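Local atomic coordinates of MdbA protein (Corynebacterium diphtheriae, PDB entry 5C00), a protein that probably catalyses thiol-disulfide exchange as a DsbA-like oxidoreductase, and is essential for viability, pilus assembly, toxin production and virulence of this pathogen. Residues S97-A102 and N137-V142; V142-G147 and E151-I156. All coordinates share one frame; numbering follows the deposited sequence.

Interaction 1 (S97-A102 and N137-V142); sequences STKAGA and NDFADV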
ATOM      1  N   SER A  97      -0.185  -1.922 -12.038  1.00 16.64           N
ATOM      2  CA  SER A  97       0.393  -2.177 -10.711  1.00 16.76           C
ATOM      3  C   SER A  97       1.476  -1.136 -10.399  1.00 16.61           C
ATOM      4  O   SER A  97       1.601  -0.639  -9.265  1.00 17.25           O
ATOM      5  CB  SER A  97       0.993  -3.612 -10.657  1.00 16.73           C
ATOM      6  OG  SER A  97      -0.023  -4.626 -10.865  1.00 19.18           O
ATOM      7  N   THR A  98       2.251  -0.787 -11.407  1.00 16.92           N
ATOM      8  CA  THR A  98       3.280   0.256 -11.222  1.00 17.54           C
ATOM      9  C   THR A  98       2.685   1.637 -11.075  1.00 16.83           C
ATOM     10  O   THR A  98       3.119   2.408 -10.222  1.00 16.24           O
ATOM     11  CB  THR A  98       4.334   0.245 -12.334  1.00 18.39           C
ATOM     12  OG1 THR A  98       4.941  -1.046 -12.380  1.00 19.87           O
ATOM     13  CG2 THR A  98       5.432   1.342 -12.043  1.00 17.98           C
ATOM     14  N   LYS A  99       1.735   1.986 -11.929  1.00 16.75           N
ATOM     15  CA  LYS A  99       1.092   3.308 -11.829  1.00 17.36           C
ATOM     16  C   LYS A  99       0.429   3.548 -10.461  1.00 16.60           C
ATOM     17  O   LYS A  99       0.638   4.592  -9.807  1.00 16.62           O
ATOM     18  CB  LYS A  99       0.106   3.506 -12.968  1.00 18.23           C
ATOM     19  CG  LYS A  99       0.763   3.776 -14.295  1.00 19.55           C
ATOM     20  CD  LYS A  99      -0.284   3.918 -15.401  1.00 21.52           C
ATOM     21  CE  LYS A  99       0.369   4.438 -16.684  1.00 23.32           C
ATOM     22  NZ  LYS A  99       1.224   3.417 -17.331  1.00 25.12           N
ATOM     23  N   ALA A 100      -0.335   2.570  -9.990  1.00 15.98           N
ATOM     24  CA  ALA A 100      -1.023   2.650  -8.709  1.00 14.48           C
ATOM     25  C   ALA A 100      -0.001   2.643  -7.567  1.00 15.37           C
ATOM     26  O   ALA A 100      -0.075   3.443  -6.627  1.00 16.18           O
ATOM     27  CB  ALA A 100      -1.972   1.460  -8.590  1.00 14.97           C
ATOM     28  N   GLY A 101       0.960   1.723  -7.646  1.00 15.99           N
ATOM     29  CA  GLY A 101       1.937   1.548  -6.590  1.00 15.74           C
ATOM     30  C   GLY A 101       2.840   2.756  -6.479  1.00 15.52           C
ATOM     31  O   GLY A 101       3.122   3.227  -5.384  1.00 15.69           O
ATOM     32  N   ALA A 102       3.250   3.315  -7.607  1.00 16.20           N
ATOM     33  CA  ALA A 102       4.122   4.483  -7.552  1.00 17.09           C
ATOM     34  C   ALA A 102       3.358   5.764  -7.130  1.00 17.65           C
ATOM     35  O   ALA A 102       3.940   6.633  -6.473  1.00 17.79           O
ATOM     36  CB  ALA A 102       4.779   4.679  -8.878  1.00 19.29           C
ATOM     37  N   ASN A 137      -2.520  10.768 -14.715  1.00 19.66           N
ATOM     38  CA  ASN A 137      -3.218  11.991 -14.327  1.00 19.93           C
ATOM     39  C   ASN A 137      -4.473  11.648 -13.539  1.00 19.43           C
ATOM     40  O   ASN A 137      -4.941  12.473 -12.766  1.00 20.01           O
ATOM     41  CB  ASN A 137      -3.536  12.867 -15.535  1.00 21.32           C
ATOM     42  CG  ASN A 137      -2.323  13.637 -16.030  1.00 22.72           C
ATOM     43  OD1 ASN A 137      -1.697  14.396 -15.304  1.00 24.18           O
ATOM     44  ND2 ASN A 137      -1.992  13.437 -17.254  1.00 25.51           N
ATOM     45  N   ASP A 138      -5.024  10.438 -13.749  1.00 18.50           N
ATOM     46  CA  ASP A 138      -6.162   9.982 -12.970  1.00 18.62           C
ATOM     47  C   ASP A 138      -5.720   9.662 -11.572  1.00 17.66           C
ATOM     48  O   ASP A 138      -6.342  10.098 -10.596  1.00 17.93           O
ATOM     49  CB  ASP A 138      -6.813   8.786 -13.651  1.00 19.34           C
ATOM     50  CG  ASP A 138      -7.285   9.127 -15.058  1.00 21.66           C
ATOM     51  OD1 ASP A 138      -8.286   9.918 -15.208  1.00 24.48           O
ATOM     52  OD2 ASP A 138      -6.647   8.671 -16.024  1.00 23.58           O
ATOM     53  N   PHE A 139      -4.640   8.899 -11.432  1.00 17.23           N
ATOM     54  CA  PHE A 139      -4.121   8.648 -10.098  1.00 17.00           C
ATOM     55  C   PHE A 139      -3.811   9.953  -9.356  1.00 18.15           C
ATOM     56  O   PHE A 139      -4.025  10.077  -8.129  1.00 17.84           O
ATOM     57  CB  PHE A 139      -2.897   7.752 -10.178  1.00 17.16           C
ATOM     58  CG  PHE A 139      -3.229   6.335 -10.561  1.00 17.37           C
ATOM     59  CD1 PHE A 139      -3.750   5.469  -9.618  1.00 18.50           C
ATOM     60  CD2 PHE A 139      -3.028   5.866 -11.840  1.00 17.38           C
ATOM     61  CE1 PHE A 139      -4.076   4.164  -9.952  1.00 18.44           C
ATOM     62  CE2 PHE A 139      -3.339   4.555 -12.187  1.00 17.66           C
ATOM     63  CZ  PHE A 139      -3.843   3.697 -11.235  1.00 18.05           C
ATOM     64  N   ALA A 140      -3.273  10.925 -10.067  1.00 17.82           N
ATOM     65  CA  ALA A 140      -2.926  12.203  -9.433  1.00 18.72           C
ATOM     66  C   ALA A 140      -4.149  12.998  -8.985  1.00 18.64           C
ATOM     67  O   ALA A 140      -4.161  13.559  -7.903  1.00 18.35           O
ATOM     68  CB  ALA A 140      -2.082  13.038 -10.373  1.00 18.63           C
ATOM     69  N   ASP A 141      -5.181  13.034  -9.814  1.00 20.12           N
ATOM     70  CA  ASP A 141      -6.370  13.831  -9.482  1.00 20.28           C
ATOM     71  C   ASP A 141      -6.938  13.253  -8.177  1.00 19.25           C
ATOM     72  O   ASP A 141      -7.406  13.985  -7.301  1.00 19.77           O
ATOM     73  CB  ASP A 141      -7.431  13.752 -10.561  1.00 21.83           C
ATOM     74  CG  ASP A 141      -7.263  14.794 -11.666  1.00 25.49           C
ATOM     75  OD1 ASP A 141      -6.182  15.413 -11.827  1.00 25.21           O
ATOM     76  OD2 ASP A 141      -8.278  14.997 -12.387  1.00 30.59           O
ATOM     77  N   VAL A 142      -6.986  11.920  -8.094  1.00 18.75           N
ATOM     78  CA  VAL A 142      -7.600  11.266  -6.958  1.00 17.95           C
ATOM     79  C   VAL A 142      -6.799  11.501  -5.682  1.00 18.20           C
ATOM     80  O   VAL A 142      -7.372  11.767  -4.614  1.00 17.70           O
ATOM     81  CB  VAL A 142      -7.873   9.768  -7.211  1.00 17.67           C
ATOM     82  CG1 VAL A 142      -8.374   9.089  -5.943  1.00 18.56           C
ATOM     83  CG2 VAL A 142      -8.930   9.646  -8.277  1.00 19.10           C
TER

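Interaction 2 (V142-G147 and E151-I156); sequences VAKSLG and EVTQKI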
ATOM      1  N   VAL A 142      -6.986  11.920  -8.094  1.00 18.75           N
ATOM      2  CA  VAL A 142      -7.600  11.266  -6.958  1.00 17.95           C
ATOM      3  C   VAL A 142      -6.799  11.501  -5.682  1.00 18.20           C
ATOM      4  O   VAL A 142      -7.372  11.767  -4.614  1.00 17.70           O
ATOM      5  CB  VAL A 142      -7.873   9.768  -7.211  1.00 17.67           C
ATOM      6  CG1 VAL A 142      -8.374   9.089  -5.943  1.00 18.56           C
ATOM      7  CG2 VAL A 142      -8.930   9.646  -8.277  1.00 19.10           C
ATOM      8  N   ALA A 143      -5.468  11.412  -5.773  1.00 18.05           N
ATOM      9  CA  ALA A 143      -4.624  11.762  -4.675  1.00 19.01           C
ATOM     10  C   ALA A 143      -4.907  13.185  -4.176  1.00 18.51           C
ATOM     11  O   ALA A 143      -4.977  13.410  -2.966  1.00 19.05           O
ATOM     12  CB  ALA A 143      -3.145  11.622  -5.073  1.00 19.09           C
ATOM     13  N   LYS A 144      -4.965  14.138  -5.082  1.00 19.10           N
ATOM     14  CA  LYS A 144      -5.224  15.540  -4.704  1.00 21.15           C
ATOM     15  C   LYS A 144      -6.569  15.650  -3.984  1.00 21.43           C
ATOM     16  O   LYS A 144      -6.699  16.326  -2.947  1.00 22.05           O
ATOM     17  CB  LYS A 144      -5.220  16.395  -5.950  1.00 23.12           C
ATOM     18  CG  LYS A 144      -5.622  17.837  -5.738  1.00 26.58           C
ATOM     19  CD  LYS A 144      -4.524  18.565  -5.010  1.00 30.68           C
ATOM     20  CE  LYS A 144      -4.921  20.016  -4.756  1.00 35.56           C
ATOM     21  NZ  LYS A 144      -5.657  20.115  -3.486  1.00 39.69           N
ATOM     22  N   SER A 145      -7.585  15.021  -4.559  1.00 20.08           N
ATOM     23  CA  SER A 145      -8.929  15.067  -3.962  1.00 20.39           C
ATOM     24  C   SER A 145      -8.923  14.503  -2.538  1.00 21.64           C
ATOM     25  O   SER A 145      -9.689  14.965  -1.701  1.00 22.06           O
ATOM     26  CB  SER A 145      -9.919  14.279  -4.788  1.00 21.50           C
ATOM     27  OG  SER A 145     -10.138  14.878  -6.060  1.00 22.96           O
ATOM     28  N   LEU A 146      -8.094  13.494  -2.269  1.00 19.79           N
ATOM     29  CA  LEU A 146      -8.016  12.892  -0.939  1.00 20.82           C
ATOM     30  C   LEU A 146      -7.116  13.643   0.021  1.00 23.02           C
ATOM     31  O   LEU A 146      -6.976  13.246   1.202  1.00 23.95           O
ATOM     32  CB  LEU A 146      -7.564  11.418  -1.031  1.00 20.44           C
ATOM     33  CG  LEU A 146      -8.704  10.408  -1.170  1.00 22.25           C
ATOM     34  CD1 LEU A 146      -8.201   9.002  -1.496  1.00 23.66           C
ATOM     35  CD2 LEU A 146      -9.600  10.337   0.049  1.00 24.18           C
ATOM     36  N   GLY A 147      -6.431  14.665  -0.460  1.00 22.57           N
ATOM     37  CA  GLY A 147      -5.667  15.496   0.433  1.00 23.06           C
ATOM     38  C   GLY A 147      -4.199  15.623   0.166  1.00 23.16           C
ATOM     39  O   GLY A 147      -3.533  16.317   0.929  1.00 22.93           O
ATOM     40  N   GLU A 151       2.639  19.383  -4.521  1.00 28.95           N
ATOM     41  CA  GLU A 151       3.925  18.778  -4.807  0.50 30.41           C
ATOM     42  C   GLU A 151       3.793  17.289  -5.129  1.00 28.71           C
ATOM     43  O   GLU A 151       4.352  16.810  -6.089  1.00 28.19           O
ATOM     44  CB  GLU A 151       4.851  18.935  -3.601  0.50 33.79           C
ATOM     45  CG  GLU A 151       6.300  18.561  -3.872  0.50 37.24           C
ATOM     46  CD  GLU A 151       6.762  17.305  -3.152  0.50 39.95           C
ATOM     47  OE1 GLU A 151       6.197  16.967  -2.079  0.50 41.00           O
ATOM     48  OE2 GLU A 151       7.716  16.663  -3.669  0.50 43.72           O
ATOM     49  N   VAL A 152       3.065  16.578  -4.282  1.00 26.01           N
ATOM     50  CA  VAL A 152       2.836  15.161  -4.467  1.00 25.12           C
ATOM     51  C   VAL A 152       2.044  14.922  -5.758  1.00 23.42           C
ATOM     52  O   VAL A 152       2.375  14.012  -6.558  1.00 23.55           O
ATOM     53  CB  VAL A 152       2.099  14.532  -3.266  1.00 26.01           C
ATOM     54  CG1 VAL A 152       1.647  13.125  -3.550  1.00 25.33           C
ATOM     55  CG2 VAL A 152       3.022  14.509  -2.080  1.00 27.90           C
ATOM     56  N   THR A 153       1.011  15.720  -5.955  1.00 20.31           N
ATOM     57  CA  THR A 153       0.122  15.564  -7.092  1.00 21.21           C
ATOM     58  C   THR A 153       0.887  15.708  -8.421  1.00 21.45           C
ATOM     59  O   THR A 153       0.779  14.878  -9.332  1.00 21.88           O
ATOM     60  CB  THR A 153      -1.039  16.562  -7.013  1.00 22.04           C
ATOM     61  OG1 THR A 153      -1.771  16.359  -5.799  1.00 23.15           O
ATOM     62  CG2 THR A 153      -1.985  16.354  -8.192  1.00 22.81           C
ATOM     63  N   GLN A 154       1.709  16.744  -8.529  1.00 23.52           N
ATOM     64  CA  GLN A 154       2.519  16.932  -9.726  1.00 24.66           C
ATOM     65  C   GLN A 154       3.543  15.814  -9.905  1.00 24.30           C
ATOM     66  O   GLN A 154       3.762  15.345 -10.990  1.00 25.03           O
ATOM     67  CB  GLN A 154       3.171  18.312  -9.723  1.00 27.83           C
ATOM     68  CG  GLN A 154       3.840  18.675 -11.061  1.00 29.18           C
ATOM     69  CD  GLN A 154       2.877  18.721 -12.248  1.00 31.23           C
ATOM     70  OE1 GLN A 154       1.707  19.105 -12.134  1.00 36.79           O
ATOM     71  NE2 GLN A 154       3.380  18.356 -13.399  1.00 34.12           N
ATOM     72  N   LYS A 155       4.142  15.351  -8.821  1.00 24.67           N
ATOM     73  CA  LYS A 155       5.030  14.214  -8.877  0.60 25.84           C
ATOM     74  C   LYS A 155       4.323  12.976  -9.469  1.00 25.17           C
ATOM     75  O   LYS A 155       4.881  12.266 -10.294  1.00 24.52           O
ATOM     76  CB  LYS A 155       5.533  13.929  -7.472  0.60 27.01           C
ATOM     77  CG  LYS A 155       6.331  12.661  -7.304  0.60 29.05           C
ATOM     78  CD  LYS A 155       6.844  12.546  -5.885  0.60 30.14           C
ATOM     79  CE  LYS A 155       7.526  13.818  -5.399  0.60 31.40           C
ATOM     80  NZ  LYS A 155       8.453  13.482  -4.298  0.60 32.13           N
ATOM     81  N   ILE A 156       3.080  12.717  -9.046  1.00 21.74           N
ATOM     82  CA  ILE A 156       2.355  11.599  -9.588  1.00 20.38           C
ATOM     83  C   ILE A 156       2.116  11.763 -11.118  1.00 20.68           C
ATOM     84  O   ILE A 156       2.264  10.812 -11.900  1.00 20.92           O
ATOM     85  CB  ILE A 156       1.009  11.412  -8.848  1.00 19.71           C
ATOM     86  CG1 ILE A 156       1.321  11.059  -7.376  1.00 19.76           C
ATOM     87  CG2 ILE A 156       0.156  10.351  -9.571  1.00 19.43           C
ATOM     88  CD1 ILE A 156       0.146  10.867  -6.458  1.00 19.74           C
TER

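Interaction 1 (S97-A102 and N137-V142)
Phe139 presents one face of its ring to the helical turn of Lys99 and Ala100, an example of an aromatic ring laid flat on the backbone of a neighbouring helix. The carbonyl carbon of Lys99 lies over the middle of the ring, 4.2 Å above the plane, and Ala100 N stands above the same face, nearer the rim. Ala100 CA makes an off-centre CH-pi contact, 4.1 Å from the ring centroid and 30° off its normal. On that same face the methyl of Ala100 lies toward one edge, with Ala100 CB 3.7 Å from Phe139 CE1, and the CB methylene of Lys99 toward the other, with Lys99 CB 3.7 Å from Phe139 CE2. No hydrogen bond crosses between 97-102 and 137-142, and Phe139 is the sole contributor from its segment.

The ring is delivered by a first torsion that sets CG anti to the carbonyl carbon (chi1 -71°). The CA atoms of Ala100 and Phe139 are 6.9 Å apart, and Ala100 meets the ring through both CA and CB. Lys99 lends just the root of its side chain; the ammonium leads away to a salt bridge with Asp94. At the backbone of Phe139, its carbonyl O is hydrogen-bonded to Tyr119 OH.

Leu123 of helix 113-125 packs against both Phe139 and Ala100, and Ile156 of helix 150-158 packs against the CB end of Phe139, so the joint belongs to the helical part of a DsbA-like thioredoxin fold. At the start of helix 96-109, Ser97 OG hydrogen-bonds to Asp52, the last residue of strand 45-52, and to Ser54, which directly precedes the CxxC sequence that is probably the redox site.

Interaction 2 (V142-G147 and E151-I156)
Ala143 and Ile156 make the purely apolar part of this contact between two helices joined by a short turn, and both are buried. The methyl at the end of Ile156, CD1, comes to 3.6 Å from Ala143 CB, a meeting of one branch with the smallest of side chains. An extended chain puts it there: CG1 lies beside the backbone N and CD1 continues the run outward, with chi2 178°.

At the next residue of the first helix, and about a turn earlier in the second, the packing changes character. Lys144 and Thr153, the pair whose CA atoms are nearest at 5.9 Å, form a larger meeting, but one bordered by an exposed lysine, and their side chains slant past one another. Thr153 OG1 sits against the aliphatic part of the lysine, 3.5 Å from Lys144 CB and 3.6 Å from Lys144 CD, while Thr153 CG2 is 3.9 Å from Lys144 CB. A bend at chi2 (72°) folds Lys144 CD back over the hydroxyl before the rest of the chain leaves the contact on the exposed side. The hydroxyl does not depend on the lysine for its polar needs, since it is hydrogen-bonded to Ser149 O. That bond and one between Val152 N and Ser149 OG tie Ser149, the residue just before helix 150-158, to the first turn of that helix.

The reversal between the helices begins with a Schellman motif, in which Gly147 has positive phi (122°) and its N bonds to Lys144 O at 3.0 Å. Ile156 continues inward to Ala103 and Ala106 of helix 96-109, and Tyr119 of helix 113-125 touches Ala143. The hairpin of helices 136-145 and 150-158 thus has its buried edge pressed against those two helices, with Lys144 marking its outer margin.

Interactions 1 and 2 follow in series along the chain and both draw on helix 136-145, with Val142 common to the two segment pairs and centres about 9 Å apart. Within that helix Phe139 reaches helix 96-109, distant in sequence, while Ala140, Ala143 and Lys144 meet the next helix, 150-158. The two contacts abut directly, with Ile156 CG2 packed 3.5 Å from Ala140 N, so Ile156 serves interaction 2 while lying beside interaction 1. Together they knit three of the helices (96-109, 136-145 and 150-158) that lie between strands 78-85 and 187-190, the helical region that accompanies the thioredoxin sheet in DsbA-like proteins, and interaction 1 lies closer to the chain's centre.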